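Local coordinates for putative lipoate-protein ligase A subunit 2 (Thermoplasma acidophilum DSM 1728, PDB 3R07) that is of unknown function but is named as the second subunit of a putative lipoate-protein ligase A, a small protein with helices packed against an antiparallel sheet, at residues D26-K31 with G56-K61. Numbering follows the deposited sequence.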
# COMPACT_ATOMS: atom_id res chain seq x y z
N ASP B 26 19.52 9.90 -25.18
CA ASP B 26 20.37 10.68 -26.06
C ASP B 26 21.33 9.70 -26.74
O ASP B 26 22.32 9.27 -26.16
CB ASP B 26 21.12 11.75 -25.27
CG ASP B 26 22.13 12.52 -26.12
OD1 ASP B 26 22.61 11.96 -27.14
OD2 ASP B 26 22.45 13.69 -25.76
N GLY B 27 21.02 9.34 -27.97
CA GLY B 27 21.79 8.32 -28.66
C GLY B 27 21.67 6.99 -27.94
O GLY B 27 20.59 6.38 -27.92
N ASN B 28 22.77 6.54 -27.35
CA ASN B 28 22.83 5.21 -26.73
C ASN B 28 22.80 5.36 -25.19
O ASN B 28 22.88 4.39 -24.43
CB ASN B 28 24.11 4.49 -27.22
CG ASN B 28 23.93 2.96 -27.37
OD1 ASN B 28 22.96 2.47 -27.97
ND2 ASN B 28 24.89 2.21 -26.84
N ARG B 29 22.64 6.61 -24.74
CA ARG B 29 22.94 7.00 -23.39
C ARG B 29 21.70 7.55 -22.66
O ARG B 29 20.87 8.26 -23.25
CB ARG B 29 24.06 8.04 -23.44
CG ARG B 29 24.93 8.13 -22.19
CD ARG B 29 24.52 9.32 -21.35
NE ARG B 29 24.57 10.55 -22.14
CZ ARG B 29 24.22 11.76 -21.70
NH1 ARG B 29 23.78 11.94 -20.46
NH2 ARG B 29 24.30 12.80 -22.53
N ILE B 30 21.58 7.21 -21.38
CA ILE B 30 20.39 7.51 -20.59
C ILE B 30 20.50 8.90 -20.00
O ILE B 30 21.35 9.16 -19.14
CB ILE B 30 20.16 6.44 -19.49
CG1 ILE B 30 19.79 5.09 -20.11
CG2 ILE B 30 19.09 6.92 -18.49
CD1 ILE B 30 19.84 3.92 -19.15
N LYS B 31 19.65 9.81 -20.47
CA LYS B 31 19.71 11.20 -20.05
C LYS B 31 18.89 11.37 -18.79
O LYS B 31 19.28 12.07 -17.86
CB LYS B 31 19.19 12.10 -21.17
CG LYS B 31 19.30 13.58 -20.90
CD LYS B 31 18.87 14.41 -22.11
CE LYS B 31 18.95 15.91 -21.77
NZ LYS B 31 18.85 16.81 -22.98
N GLY B 56 23.72 8.53 -16.05
CA GLY B 56 23.46 8.09 -17.40
C GLY B 56 24.52 7.08 -17.78
O GLY B 56 25.69 7.42 -17.92
N SER B 57 24.10 5.83 -17.88
CA SER B 57 24.92 4.76 -18.40
C SER B 57 24.47 4.54 -19.82
O SER B 57 23.82 5.39 -20.41
CB SER B 57 24.65 3.48 -17.61
OG SER B 57 24.86 3.68 -16.22
N SER B 58 24.79 3.38 -20.37
CA SER B 58 24.43 3.06 -21.73
C SER B 58 23.41 1.96 -21.76
O SER B 58 23.59 0.93 -21.12
CB SER B 58 25.67 2.64 -22.53
OG SER B 58 26.35 3.79 -23.02
N ILE B 59 22.35 2.17 -22.52
CA ILE B 59 21.24 1.23 -22.60
C ILE B 59 21.71 -0.21 -22.87
O ILE B 59 20.92 -1.16 -22.80
CB ILE B 59 20.13 1.72 -23.60
CG1 ILE B 59 20.45 1.35 -25.05
CG2 ILE B 59 19.89 3.22 -23.46
CD1 ILE B 59 19.57 0.24 -25.60
N GLU B 60 23.00 -0.34 -23.19
CA GLU B 60 23.62 -1.65 -23.42
C GLU B 60 23.92 -2.34 -22.09
O GLU B 60 23.57 -3.50 -21.89
CB GLU B 60 24.90 -1.52 -24.26
CG GLU B 60 24.67 -1.20 -25.76
CD GLU B 60 25.84 -1.62 -26.67
OE1 GLU B 60 26.93 -1.97 -26.15
OE2 GLU B 60 25.67 -1.59 -27.91
N LYS B 61 24.53 -1.58 -21.17
CA LYS B 61 24.93 -2.09 -19.87
C LYS B 61 23.90 -1.80 -18.76
O LYS B 61 24.23 -1.27 -17.69
CB LYS B 61 26.33 -1.58 -19.51
CG LYS B 61 27.39 -2.08 -20.51
CD LYS B 61 28.81 -2.04 -19.95
CE LYS B 61 29.78 -2.77 -20.87
NZ LYS B 61 30.99 -3.21 -20.11
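Arg29 and Ser58 form a single antiparallel bridge, a non-hydrogen-bonded pair with CA atoms 4.5 Å apart, where the loop between helices 46-54 and 62-70 runs beside the start of strand 29-36. That strand has just left a two-residue beta hairpin, whose type II' turn runs from Asp26 to Arg29. The example illustrates how a loop can use the outer edge of a sheet without becoming a regular strand. Two backbone bonds flank the pair: Ile59 N donates to Asn28 O at 3.0 Å, and Ile30 N donates to Ser57 O, also at 3.0 Å (165° at the hydrogen). Each acceptor gains a CA-H contact too, Asn28 O from Ser58 CA and Ser57 O from Arg29 CA.

One apolar pair, Ile30 and Ile59, joins the side chains. The bond to CB of Ile30 is directed toward the loop, and its CG1 meets Ile59 CG2 at 3.8 Å as the two side chains pass at a slant. Ile59 CG1 sits between the backbone N and the carbonyl carbon (chi1 83°), while CG2 lies anti to the carbonyl carbon. Ile30 also touches Leu23 and Ile59 touches Leu25, both of strand 18-26. The aliphatic CG of Arg29 lies 3.5 Å from Ser57 O. Asn28 and Ile59 cross at about a right angle, with Asn28 OD1 4.0 Å from Ile59 CG1. The Asn28 amide and Glu60 carboxylate planes are 78° apart, and Asn28 ND2 comes nearest the aliphatic CG of Glu60, at 3.6 Å.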